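Local coordinates for cycloalternan-forming enzyme (Listeria monocytogenes serovar 1/2a, PDB 5F7U), which is a multidomain glycoside hydrolase family 31 protein that combines a TIM barrel with beta-rich flanking domains and a family 6 carbohydrate-binding module, at residues 605-610 with 643-648; 386-392 with 674-678; 64-68 with 79-83; 29-33 with 113-118; 560-564 with 587-592. The protein carries 1 engineered substitution. One frame throughout, in Å; residues are numbered along the deposited sequence.

Interaction 1 (605-610 with 643-648); sequences STFDSF and ELYKRA
This is a buried helix-to-helix packing contact in the TIM barrel. It joins the start of helix 607-622 to helix 642-653, the helices that follow the sixth and seventh barrel strands. No hydrogen bond crosses between the segments. Ser-605 (phi/psi -81/70) and the extended Thr-606 lead into the helix, which begins at Phe-607. Thr-606 is the N-cap. With chi1 p, its OG1 accepts from Ser-609 N at 3.0 Å. Residues 643-648 are helical throughout. In the register, Phe-607 CA lies 6.7 Å from Leu-644 CA, and Phe-610 CA lies 7.3 Å from Ala-648 CA. Leu-644 (chi1 t, chi2 p) packs against both phenylalanines. Its CD1 sits 3.8 Å from the centroid of the Phe-607 ring, almost on the ring normal, which makes a CH-pi contact. The same CD1 is 3.8 Å from Phe-610 CD2. Leu-644 CD2 reaches the backbone at Ser-605 C (3.4 Å). Phe-607 is m, and its CZ meets Leu-644 CA at 3.6 Å and, edge-on, Arg-647 CG at 3.9 Å. Phe-610 is t, and its CZ lies 3.6 Å from Arg-647 O and 3.8 Å from Ala-648 CA. The Arg-647 guanidinium bonds to Gln-756 O and Ala-787 O. Around the pair, Phe-607 and Phe-610 also touch the loop at Glu-754 and Val-752. The Tyr-645 side chain touches helices 675-682 and 687-700.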
# COMPACT_ATOMS: atom_id res chain seq x y z
N SER A 605 14.61 -13.29 3.58
CA SER A 605 15.62 -12.22 3.64
C SER A 605 16.48 -12.21 2.38
O SER A 605 17.68 -12.54 2.40
CB SER A 605 16.47 -12.37 4.91
OG SER A 605 15.65 -12.13 6.05
N THR A 606 15.86 -11.79 1.28
CA THR A 606 16.58 -11.66 0.01
C THR A 606 16.19 -10.36 -0.70
O THR A 606 15.14 -9.78 -0.39
CB THR A 606 16.28 -12.81 -0.98
OG1 THR A 606 14.91 -12.72 -1.37
CG2 THR A 606 16.55 -14.17 -0.36
N PHE A 607 17.02 -9.95 -1.66
CA PHE A 607 16.68 -8.79 -2.49
C PHE A 607 15.47 -9.05 -3.38
O PHE A 607 14.65 -8.16 -3.58
CB PHE A 607 17.89 -8.33 -3.30
CG PHE A 607 18.79 -7.39 -2.55
CD1 PHE A 607 18.46 -6.04 -2.47
CD2 PHE A 607 19.95 -7.84 -1.91
CE1 PHE A 607 19.28 -5.15 -1.78
CE2 PHE A 607 20.78 -6.95 -1.21
CZ PHE A 607 20.43 -5.60 -1.15
N ASP A 608 15.33 -10.28 -3.89
CA ASP A 608 14.11 -10.63 -4.64
C ASP A 608 12.84 -10.41 -3.79
O ASP A 608 11.83 -9.87 -4.28
CB ASP A 608 14.19 -12.08 -5.16
CG ASP A 608 15.07 -12.23 -6.40
OD1 ASP A 608 15.48 -11.23 -7.03
OD2 ASP A 608 15.36 -13.38 -6.77
N SER A 609 12.90 -10.80 -2.52
CA SER A 609 11.74 -10.59 -1.64
C SER A 609 11.51 -9.10 -1.38
O SER A 609 10.37 -8.67 -1.35
CB SER A 609 11.89 -11.33 -0.30
OG SER A 609 11.98 -12.73 -0.56
N PHE A 610 12.59 -8.36 -1.18
CA PHE A 610 12.53 -6.89 -0.97
C PHE A 610 11.80 -6.28 -2.17
O PHE A 610 10.87 -5.47 -1.99
CB PHE A 610 13.98 -6.39 -0.85
CG PHE A 610 14.15 -4.91 -0.53
CD1 PHE A 610 13.10 -4.06 -0.18
CD2 PHE A 610 15.47 -4.41 -0.51
CE1 PHE A 610 13.35 -2.71 0.12
CE2 PHE A 610 15.73 -3.06 -0.20
CZ PHE A 610 14.66 -2.22 0.12
N GLU A 643 24.47 -5.71 3.71
CA GLU A 643 24.02 -4.91 2.57
C GLU A 643 22.49 -4.90 2.49
O GLU A 643 21.88 -3.83 2.42
CB GLU A 643 24.60 -5.48 1.26
CG GLU A 643 24.21 -4.65 0.04
CD GLU A 643 24.51 -5.34 -1.28
OE1 GLU A 643 24.31 -4.70 -2.33
OE2 GLU A 643 24.95 -6.52 -1.26
N LEU A 644 21.87 -6.08 2.50
CA LEU A 644 20.40 -6.12 2.45
C LEU A 644 19.80 -5.40 3.66
O LEU A 644 18.84 -4.64 3.51
CB LEU A 644 19.86 -7.56 2.39
CG LEU A 644 18.32 -7.69 2.44
CD1 LEU A 644 17.60 -6.96 1.29
CD2 LEU A 644 17.92 -9.15 2.41
N TYR A 645 20.36 -5.65 4.84
CA TYR A 645 19.82 -5.05 6.05
C TYR A 645 19.84 -3.51 5.92
O TYR A 645 18.85 -2.85 6.25
CB TYR A 645 20.57 -5.52 7.29
CG TYR A 645 19.84 -5.13 8.56
CD1 TYR A 645 18.81 -5.93 9.07
CD2 TYR A 645 20.16 -3.93 9.24
CE1 TYR A 645 18.13 -5.57 10.21
CE2 TYR A 645 19.47 -3.57 10.38
CZ TYR A 645 18.46 -4.39 10.86
OH TYR A 645 17.77 -4.05 12.00
N LYS A 646 20.95 -2.96 5.43
CA LYS A 646 21.11 -1.50 5.29
C LYS A 646 20.17 -0.92 4.23
O LYS A 646 19.55 0.14 4.44
CB LYS A 646 22.58 -1.15 4.97
CG LYS A 646 23.50 -1.27 6.16
CD LYS A 646 24.89 -0.81 5.75
CE LYS A 646 25.84 -0.68 6.95
NZ LYS A 646 27.13 -0.15 6.42
N ARG A 647 20.03 -1.62 3.10
CA ARG A 647 19.14 -1.18 2.02
C ARG A 647 17.69 -1.19 2.45
O ARG A 647 16.94 -0.24 2.17
CB ARG A 647 19.33 -2.03 0.75
CG ARG A 647 20.70 -1.91 0.09
CD ARG A 647 21.01 -0.47 -0.29
NE ARG A 647 22.12 -0.33 -1.24
CZ ARG A 647 22.70 0.82 -1.54
NH1 ARG A 647 22.24 1.96 -1.02
NH2 ARG A 647 23.70 0.83 -2.41
N ALA A 648 17.30 -2.25 3.16
CA ALA A 648 15.95 -2.42 3.66
C ALA A 648 15.64 -1.39 4.75
O ALA A 648 14.55 -0.81 4.74
CB ALA A 648 15.78 -3.83 4.21

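Interaction 2 (386-392 with 674-678); sequences NAKANDI and SPWNA
Trp-676 lays one face of its indole over Asn-386 and Ala-387 on helix 377-389. With chi1 p and chi2 89°, it brings the centroid of its five-membered ring to 3.5 Å from Asn-386 CB, a CH-pi contact. Trp-676 CZ3 lies 3.8 Å from Ala-387 CA. Ile-392 CG1 meets the ring edge at CZ3, 4.1 Å away, and its CD1 is 4.0 Å from Pro-675 CG. Asn-390 CA and Trp-676 CA are 7.2 Å apart. Helix 377-389 ends in a Schellman motif: Ile-392 N bonds to Ala-387 O (2.9 Å), Asp-391 N bonds to Lys-388 O (3.2 Å), and Asp-391 has positive phi. Ser-674 N-caps helix 675-682, its OG accepting from Asn-677 N at 3.2 Å. The contact brings the helix after the first barrel strand beside one after the eighth, where the TIM barrel closes. Asn-386 ND2 and Trp-676 NE1 are both donors, so they share a water as acceptor (3.1 and 3.2 Å); the direct contact is apolar packing.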
# COMPACT_ATOMS: atom_id res chain seq x y z
N ASN A 386 18.25 -3.34 25.31
CA ASN A 386 19.02 -3.23 24.05
C ASN A 386 18.64 -2.02 23.22
O ASN A 386 19.53 -1.36 22.65
CB ASN A 386 18.89 -4.51 23.21
CG ASN A 386 19.66 -5.68 23.79
OD1 ASN A 386 20.71 -5.49 24.38
ND2 ASN A 386 19.13 -6.89 23.62
N ALA A 387 17.34 -1.74 23.13
CA ALA A 387 16.89 -0.54 22.42
C ALA A 387 17.44 0.71 23.10
O ALA A 387 17.95 1.59 22.43
CB ALA A 387 15.37 -0.48 22.30
N LYS A 388 17.38 0.76 24.43
CA LYS A 388 17.83 1.92 25.20
C LYS A 388 19.34 2.10 25.04
O LYS A 388 19.78 3.21 24.77
CB LYS A 388 17.41 1.81 26.68
CG LYS A 388 17.62 3.06 27.54
CD LYS A 388 17.11 2.81 28.95
CE LYS A 388 17.83 3.63 30.02
NZ LYS A 388 17.46 3.24 31.42
N ALA A 389 20.11 1.02 25.16
CA ALA A 389 21.58 1.10 25.09
C ALA A 389 22.10 1.50 23.71
O ALA A 389 23.17 2.13 23.58
CB ALA A 389 22.20 -0.23 25.51
N ASN A 390 21.33 1.15 22.69
CA ASN A 390 21.66 1.41 21.29
C ASN A 390 20.96 2.65 20.73
O ASN A 390 20.96 2.88 19.51
CB ASN A 390 21.36 0.15 20.45
CG ASN A 390 22.36 -0.96 20.73
OD1 ASN A 390 23.50 -0.89 20.26
ND2 ASN A 390 21.97 -1.96 21.52
N ASP A 391 20.37 3.46 21.62
CA ASP A 391 19.67 4.70 21.25
C ASP A 391 18.66 4.50 20.11
O ASP A 391 18.71 5.18 19.08
CB ASP A 391 20.69 5.81 20.91
CG ASP A 391 21.66 6.09 22.06
OD1 ASP A 391 21.20 6.23 23.21
OD2 ASP A 391 22.88 6.16 21.81
N ILE A 392 17.76 3.53 20.32
CA ILE A 392 16.72 3.19 19.35
C ILE A 392 15.37 3.56 19.97
O ILE A 392 14.79 2.76 20.72
CB ILE A 392 16.78 1.68 18.94
CG1 ILE A 392 18.18 1.27 18.45
CG2 ILE A 392 15.68 1.35 17.92
CD1 ILE A 392 18.68 1.97 17.18
N SER A 674 16.56 -6.98 14.65
CA SER A 674 16.91 -5.72 15.32
C SER A 674 18.30 -5.26 14.86
O SER A 674 19.11 -6.09 14.42
CB SER A 674 16.93 -5.99 16.82
OG SER A 674 17.94 -6.92 17.13
N PRO A 675 18.60 -3.94 14.98
CA PRO A 675 19.92 -3.50 14.48
C PRO A 675 21.07 -4.04 15.32
O PRO A 675 22.12 -4.35 14.76
CB PRO A 675 19.85 -1.97 14.54
CG PRO A 675 18.73 -1.65 15.48
CD PRO A 675 17.74 -2.79 15.33
N TRP A 676 20.88 -4.19 16.64
CA TRP A 676 21.92 -4.75 17.49
C TRP A 676 22.19 -6.23 17.17
O TRP A 676 23.35 -6.66 17.11
CB TRP A 676 21.63 -4.49 19.01
CG TRP A 676 20.30 -5.02 19.48
CD1 TRP A 676 20.06 -6.27 19.96
CD2 TRP A 676 19.04 -4.32 19.52
NE1 TRP A 676 18.72 -6.41 20.27
CE2 TRP A 676 18.07 -5.23 20.01
CE3 TRP A 676 18.64 -3.02 19.17
CZ2 TRP A 676 16.72 -4.88 20.19
CZ3 TRP A 676 17.28 -2.67 19.33
CH2 TRP A 676 16.34 -3.60 19.83
N ASN A 677 21.14 -7.01 16.92
CA ASN A 677 21.36 -8.39 16.48
C ASN A 677 21.95 -8.50 15.09
O ASN A 677 22.71 -9.44 14.82
CB ASN A 677 20.10 -9.27 16.58
CG ASN A 677 20.44 -10.75 16.57
OD1 ASN A 677 21.30 -11.20 17.34
ND2 ASN A 677 19.84 -11.50 15.65
N ALA A 678 21.60 -7.56 14.21
CA ALA A 678 22.17 -7.55 12.86
C ALA A 678 23.69 -7.35 12.93
O ALA A 678 24.44 -8.04 12.23
CB ALA A 678 21.47 -6.51 11.98
O HOH W 1 16.62 -7.90 22.21

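Interaction 3 (64-68 with 79-83); sequences NVTAA and WKADL
Asn-64 leads into an extended run that lies antiparallel to strand 79-83, with the end-to-end directions of 65-68 and 79-83 146° apart. Val-65 (chi1 t) turns toward the partner. Its CG1 lies 4.1 Å from Ala-81 CB and 3.4 Å from Asp-82 O, and its CG2 is 4.1 Å from Leu-83 CD2. Thr-66 points away. Its CA is 8.3 Å from Asp-82 CA, and a water fills the gap, donating to Thr-66 O and accepting from Asp-82 N, both at 2.9 Å. At Ala-67 the backbones close in, with its CA 4.2 Å from Ala-81 CA. Ala-67 CB packs on Trp-79 CB (3.9 Å) and Ala-81 CB (4.0 Å). Ala-68 forms an antiparallel hydrogen-bonded pair with Lys-80, their side chains on the same sheet face. Ala-68 N donates to Lys-80 O at 2.8 Å, and Lys-80 N donates to Ala-68 O at 2.9 Å. Trp-79 (chi1 m) has its NE1 bonded to Thr-42, and Lys-80 NZ reaches Asn-39. Strands 36-43 and 49-57 flank the pair. This is a beta hairpin of strands 60-73 and 76-84, opened locally by one water, in an N-terminal beta domain consistent with an E-set fold.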
# COMPACT_ATOMS: atom_id res chain seq x y z
N ASN A 64 -28.14 -46.23 -14.61
CA ASN A 64 -26.99 -46.05 -13.70
C ASN A 64 -25.71 -45.93 -14.51
O ASN A 64 -25.57 -46.60 -15.53
CB ASN A 64 -26.81 -47.24 -12.76
CG ASN A 64 -27.94 -47.40 -11.75
OD1 ASN A 64 -28.76 -46.51 -11.54
ND2 ASN A 64 -27.96 -48.55 -11.10
N VAL A 65 -24.79 -45.10 -14.03
CA VAL A 65 -23.46 -45.00 -14.62
C VAL A 65 -22.52 -45.81 -13.73
O VAL A 65 -22.51 -45.64 -12.51
CB VAL A 65 -23.01 -43.52 -14.75
CG1 VAL A 65 -21.53 -43.40 -15.09
CG2 VAL A 65 -23.84 -42.82 -15.81
N THR A 66 -21.78 -46.73 -14.34
CA THR A 66 -20.85 -47.57 -13.60
C THR A 66 -19.52 -46.81 -13.57
O THR A 66 -19.06 -46.35 -14.63
CB THR A 66 -20.71 -48.95 -14.29
OG1 THR A 66 -21.96 -49.64 -14.20
CG2 THR A 66 -19.67 -49.81 -13.61
N ALA A 67 -18.90 -46.68 -12.40
CA ALA A 67 -17.61 -45.99 -12.32
C ALA A 67 -16.45 -46.92 -12.69
O ALA A 67 -16.56 -48.14 -12.55
CB ALA A 67 -17.39 -45.38 -10.95
N ALA A 68 -15.36 -46.32 -13.16
CA ALA A 68 -14.16 -47.01 -13.59
C ALA A 68 -13.06 -46.84 -12.53
O ALA A 68 -12.92 -45.73 -11.99
CB ALA A 68 -13.69 -46.39 -14.90
N TRP A 79 -12.14 -43.73 -8.06
CA TRP A 79 -12.94 -44.13 -9.21
C TRP A 79 -13.43 -42.90 -9.98
O TRP A 79 -13.63 -41.84 -9.37
CB TRP A 79 -14.19 -44.89 -8.73
CG TRP A 79 -13.97 -46.01 -7.75
CD1 TRP A 79 -13.76 -45.91 -6.41
CD2 TRP A 79 -14.00 -47.42 -8.04
NE1 TRP A 79 -13.63 -47.16 -5.84
CE2 TRP A 79 -13.77 -48.10 -6.82
CE3 TRP A 79 -14.20 -48.17 -9.22
CZ2 TRP A 79 -13.72 -49.51 -6.73
CZ3 TRP A 79 -14.14 -49.58 -9.14
CH2 TRP A 79 -13.92 -50.23 -7.89
N LYS A 80 -13.62 -43.05 -11.29
CA LYS A 80 -14.20 -42.00 -12.13
C LYS A 80 -15.48 -42.47 -12.77
O LYS A 80 -15.50 -43.52 -13.44
CB LYS A 80 -13.22 -41.54 -13.23
CG LYS A 80 -12.10 -40.67 -12.72
CD LYS A 80 -11.24 -40.17 -13.88
CE LYS A 80 -10.13 -39.25 -13.39
NZ LYS A 80 -10.60 -37.91 -12.94
N ALA A 81 -16.54 -41.69 -12.57
CA ALA A 81 -17.83 -41.92 -13.23
C ALA A 81 -18.06 -40.81 -14.23
O ALA A 81 -17.98 -39.62 -13.88
CB ALA A 81 -18.95 -41.96 -12.20
N ASP A 82 -18.35 -41.19 -15.48
CA ASP A 82 -18.52 -40.22 -16.57
C ASP A 82 -20.00 -40.05 -16.88
O ASP A 82 -20.64 -40.99 -17.35
CB ASP A 82 -17.76 -40.68 -17.83
CG ASP A 82 -17.76 -39.65 -18.95
OD1 ASP A 82 -18.31 -38.54 -18.78
OD2 ASP A 82 -17.19 -39.96 -20.01
N LEU A 83 -20.56 -38.87 -16.59
CA LEU A 83 -21.97 -38.60 -16.83
C LEU A 83 -22.27 -38.13 -18.25
O LEU A 83 -23.43 -38.04 -18.66
CB LEU A 83 -22.50 -37.56 -15.83
CG LEU A 83 -22.53 -37.93 -14.34
CD1 LEU A 83 -23.08 -36.75 -13.55
CD2 LEU A 83 -23.37 -39.17 -14.08
O HOH W 2 -18.20 -43.98 -16.06

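Interaction 4 (29-33 with 113-118); sequences DPKAG and FYVTDW
Backbone hydrogen bonds define the contact between loop 29-33, extended at 30-32 and turning at Gly-33 (positive phi), and strand 106-129. Ala-32 N donates to Thr-116 O at 2.8 Å. Thr-116 N makes a weak bond to Pro-30 O at 3.5 Å. Together they form a single bridge between Lys-31 and Thr-116, whose CA atoms are 4.6 Å apart. CA-H...O contacts add to it: Val-115 CA lies 3.6 Å from Pro-30 O, and Lys-31 CA lies 3.3 Å from Thr-116 O. One water donates to both Pro-30 O (2.8 Å) and Tyr-114 O (2.7 Å). Apolar contacts lie beside the bridge. Phe-113 is p, which places its ring face over the proline. Pro-30 CG is 3.7 Å from Phe-113 CE1 and 4.0 Å from the ring centroid, a CH-pi contact. Ala-32 CB lies 4.5 Å from Val-115 CG1. Asp-29 forms a salt bridge with Arg-545 of the TIM-barrel domain. In the strand, Phe-113 pairs with Ile-92 and Asp-117 with Thr-229, so it passes from strand 91-100 to strand 214-229. The arrangement is an isolated beta bridge that ties a loop to a long strand where that strand changes neighbours.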
# COMPACT_ATOMS: atom_id res chain seq x y z
N ASP A 29 -19.05 -26.67 -11.77
CA ASP A 29 -20.31 -26.08 -12.22
C ASP A 29 -20.36 -26.24 -13.73
O ASP A 29 -19.87 -25.39 -14.45
CB ASP A 29 -20.38 -24.58 -11.84
CG ASP A 29 -20.30 -24.34 -10.34
OD1 ASP A 29 -21.11 -24.90 -9.56
OD2 ASP A 29 -19.46 -23.52 -9.92
N PRO A 30 -20.91 -27.38 -14.22
CA PRO A 30 -20.87 -27.69 -15.65
C PRO A 30 -21.68 -26.72 -16.50
O PRO A 30 -22.82 -26.36 -16.15
CB PRO A 30 -21.48 -29.09 -15.72
CG PRO A 30 -21.21 -29.68 -14.36
CD PRO A 30 -21.46 -28.51 -13.44
N LYS A 31 -21.07 -26.30 -17.61
CA LYS A 31 -21.73 -25.53 -18.64
C LYS A 31 -22.14 -26.47 -19.76
O LYS A 31 -21.68 -27.62 -19.83
CB LYS A 31 -20.79 -24.45 -19.18
CG LYS A 31 -20.42 -23.37 -18.17
CD LYS A 31 -19.50 -22.37 -18.86
CE LYS A 31 -18.62 -21.60 -17.90
NZ LYS A 31 -17.55 -22.46 -17.30
N ALA A 32 -23.00 -25.98 -20.65
CA ALA A 32 -23.44 -26.73 -21.84
C ALA A 32 -22.24 -27.33 -22.61
O ALA A 32 -21.22 -26.65 -22.83
CB ALA A 32 -24.26 -25.83 -22.75
N GLY A 33 -22.38 -28.59 -23.02
CA GLY A 33 -21.36 -29.26 -23.83
C GLY A 33 -20.11 -29.73 -23.11
O GLY A 33 -19.21 -30.28 -23.74
N PHE A 113 -26.92 -30.26 -9.92
CA PHE A 113 -26.36 -29.12 -10.65
C PHE A 113 -27.25 -28.73 -11.81
O PHE A 113 -28.02 -29.56 -12.33
CB PHE A 113 -24.89 -29.34 -11.09
CG PHE A 113 -24.67 -30.49 -12.07
CD1 PHE A 113 -24.75 -30.29 -13.46
CD2 PHE A 113 -24.29 -31.75 -11.60
CE1 PHE A 113 -24.50 -31.35 -14.34
CE2 PHE A 113 -24.03 -32.81 -12.48
CZ PHE A 113 -24.14 -32.61 -13.86
N TYR A 114 -27.17 -27.45 -12.18
CA TYR A 114 -27.98 -26.90 -13.26
C TYR A 114 -27.03 -26.45 -14.37
O TYR A 114 -26.12 -25.66 -14.12
CB TYR A 114 -28.83 -25.73 -12.78
CG TYR A 114 -29.66 -26.04 -11.56
CD1 TYR A 114 -30.97 -26.55 -11.69
CD2 TYR A 114 -29.16 -25.79 -10.27
CE1 TYR A 114 -31.73 -26.83 -10.56
CE2 TYR A 114 -29.93 -26.07 -9.14
CZ TYR A 114 -31.21 -26.58 -9.30
OH TYR A 114 -31.96 -26.84 -8.17
N VAL A 115 -27.26 -26.94 -15.57
CA VAL A 115 -26.32 -26.73 -16.66
C VAL A 115 -26.59 -25.38 -17.32
O VAL A 115 -27.72 -25.07 -17.70
CB VAL A 115 -26.37 -27.91 -17.65
CG1 VAL A 115 -25.41 -27.67 -18.81
CG2 VAL A 115 -26.01 -29.21 -16.92
N THR A 116 -25.53 -24.59 -17.43
CA THR A 116 -25.64 -23.19 -17.79
C THR A 116 -25.02 -22.87 -19.15
O THR A 116 -24.25 -23.66 -19.71
CB THR A 116 -24.92 -22.33 -16.73
OG1 THR A 116 -23.57 -22.82 -16.59
CG2 THR A 116 -25.63 -22.43 -15.37
N ASP A 117 -25.39 -21.70 -19.69
CA ASP A 117 -24.67 -21.10 -20.80
C ASP A 117 -24.79 -19.59 -20.72
O ASP A 117 -25.63 -19.07 -19.98
CB ASP A 117 -25.18 -21.63 -22.17
CG ASP A 117 -24.10 -21.61 -23.26
OD1 ASP A 117 -23.05 -20.95 -23.11
OD2 ASP A 117 -24.31 -22.28 -24.30
N TRP A 118 -23.92 -18.90 -21.44
CA TRP A 118 -23.89 -17.44 -21.45
C TRP A 118 -25.05 -16.83 -22.22
O TRP A 118 -25.42 -17.31 -23.30
CB TRP A 118 -22.54 -16.94 -22.00
CG TRP A 118 -21.43 -17.18 -21.02
CD1 TRP A 118 -20.53 -18.22 -21.03
CD2 TRP A 118 -21.13 -16.40 -19.87
NE1 TRP A 118 -19.68 -18.11 -19.95
CE2 TRP A 118 -20.04 -17.02 -19.21
CE3 TRP A 118 -21.70 -15.24 -19.31
CZ2 TRP A 118 -19.47 -16.50 -18.04
CZ3 TRP A 118 -21.15 -14.72 -18.13
CH2 TRP A 118 -20.04 -15.35 -17.51
O HOH W 3 -23.45 -25.38 -13.60

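Interaction 5 (560-564 with 587-592); sequences NRYPT and SGTSGA
In the TIM barrel, helix 555-577, which follows the fourth strand, packs here on the loop after the fifth strand. Arg-561 starts away from the loop, but its t, p, p rotamer curls the guanidinium back. NH1 and NH2 both donate to Ser-590 O, at 3.1 and 3.0 Å, while its NE is in a salt bridge with Asp-304. Thr-589 is t, and its CG2 lies over one face of that guanidinium, 3.6 Å from Arg-561 NH2. The same CG2 is 3.2 Å from Asn-560 O, a buried carbonyl with no polar partner. Thr-589 OG1 bonds to Ala-287. Pro-563 CB meets Ser-587 OG at 3.3 Å; that OG is hydrogen-bonded to Tyr-285 O. Residues 589-592 form a type II beta turn, closed by Ala-592 N to Thr-589 O at 2.9 Å. Gly-591, third in the turn, has a positive phi that suits glycine. Gly-588 is extended, and a CB there would clash with Thr-564 OG1, which is 3.2 Å from its CA. Thr-564 adopts m, which turns its OG1 onto the loop. That OG1 accepts from Thr-589 N at 3.0 Å and lies 2.7 Å from a water that donates to Ser-587 O at 2.9 Å.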
# COMPACT_ATOMS: atom_id res chain seq x y z
N ASN A 560 -13.62 -13.87 0.89
CA ASN A 560 -12.84 -12.64 0.83
C ASN A 560 -13.21 -11.65 1.94
O ASN A 560 -12.36 -10.88 2.42
CB ASN A 560 -12.97 -11.95 -0.53
CG ASN A 560 -12.32 -12.75 -1.66
OD1 ASN A 560 -11.51 -13.66 -1.42
ND2 ASN A 560 -12.63 -12.39 -2.90
N ARG A 561 -14.47 -11.70 2.35
CA ARG A 561 -15.03 -10.78 3.36
C ARG A 561 -14.61 -11.12 4.78
O ARG A 561 -14.37 -10.22 5.59
CB ARG A 561 -16.57 -10.73 3.22
CG ARG A 561 -17.31 -9.85 4.26
CD ARG A 561 -16.77 -8.43 4.37
NE ARG A 561 -16.72 -7.75 3.08
CZ ARG A 561 -16.06 -6.61 2.85
NH1 ARG A 561 -15.37 -6.02 3.82
NH2 ARG A 561 -16.09 -6.08 1.63
N TYR A 562 -14.56 -12.42 5.08
CA TYR A 562 -14.26 -12.89 6.44
C TYR A 562 -13.07 -12.20 7.11
O TYR A 562 -13.21 -11.71 8.25
CB TYR A 562 -14.10 -14.41 6.46
CG TYR A 562 -13.90 -14.92 7.87
CD1 TYR A 562 -15.01 -15.21 8.69
CD2 TYR A 562 -12.62 -15.12 8.39
CE1 TYR A 562 -14.83 -15.65 9.99
CE2 TYR A 562 -12.43 -15.57 9.70
CZ TYR A 562 -13.53 -15.84 10.49
OH TYR A 562 -13.35 -16.29 11.78
N PRO A 563 -11.89 -12.14 6.43
CA PRO A 563 -10.78 -11.49 7.14
C PRO A 563 -11.05 -10.05 7.56
O PRO A 563 -10.62 -9.65 8.66
CB PRO A 563 -9.61 -11.55 6.13
CG PRO A 563 -10.28 -11.83 4.79
CD PRO A 563 -11.41 -12.74 5.16
N THR A 564 -11.75 -9.28 6.73
CA THR A 564 -12.09 -7.89 7.08
C THR A 564 -13.14 -7.81 8.19
O THR A 564 -13.07 -6.91 9.04
CB THR A 564 -12.38 -7.08 5.82
OG1 THR A 564 -11.19 -7.09 5.04
CG2 THR A 564 -12.72 -5.60 6.12
N SER A 587 -4.56 -9.73 6.15
CA SER A 587 -5.55 -10.20 5.18
C SER A 587 -6.76 -9.30 5.12
O SER A 587 -7.17 -8.75 6.13
CB SER A 587 -6.02 -11.61 5.53
OG SER A 587 -6.84 -12.11 4.47
N GLY A 588 -7.35 -9.19 3.93
CA GLY A 588 -8.62 -8.47 3.83
C GLY A 588 -9.06 -8.23 2.40
O GLY A 588 -8.44 -8.69 1.45
N THR A 589 -10.18 -7.52 2.27
CA THR A 589 -10.68 -7.15 0.94
C THR A 589 -11.08 -5.66 0.97
O THR A 589 -10.61 -4.92 1.83
CB THR A 589 -11.78 -8.13 0.45
OG1 THR A 589 -12.05 -7.87 -0.93
CG2 THR A 589 -13.03 -8.01 1.30
N SER A 590 -11.90 -5.22 0.01
CA SER A 590 -12.37 -3.82 0.02
C SER A 590 -12.95 -3.46 1.39
O SER A 590 -13.71 -4.23 1.99
CB SER A 590 -13.46 -3.62 -1.03
OG SER A 590 -14.58 -4.40 -0.73
N GLY A 591 -12.55 -2.28 1.89
CA GLY A 591 -12.91 -1.83 3.26
C GLY A 591 -11.86 -2.15 4.30
O GLY A 591 -11.93 -1.62 5.41
N ALA A 592 -10.89 -3.01 3.97
CA ALA A 592 -9.80 -3.32 4.91
C ALA A 592 -9.18 -2.04 5.49
O ALA A 592 -8.80 -1.99 6.66
CB ALA A 592 -8.71 -4.12 4.22
O HOH W 4 -9.09 -6.72 6.70

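Overall arrangement
Interactions 1, 2 and 5 belong to the TIM barrel. Interactions 1 and 5 lie within the chain span closed by interaction 2, which joins the barrel's first and last parts. Interactions 1 and 2 touch: Tyr-645 OH is 3.1 Å from Pro-675 N. Interaction 5 stands apart, its nearest atoms about 17 Å from interaction 1. Interactions 3 and 4 share the N-terminal sheet and meet at Leu-83 CD1 and Phe-113 CE2, 4.2 Å apart. Interaction 4 comes within about 15 Å of interaction 5, nearest atoms. The side chains of Arg-647, Ser-587 and Trp-79 each lie near a different bound alpha-D-glucopyranose, at about 10, 10 and 11 Å. That of Asn-386 is about 12 Å from a magnesium ion.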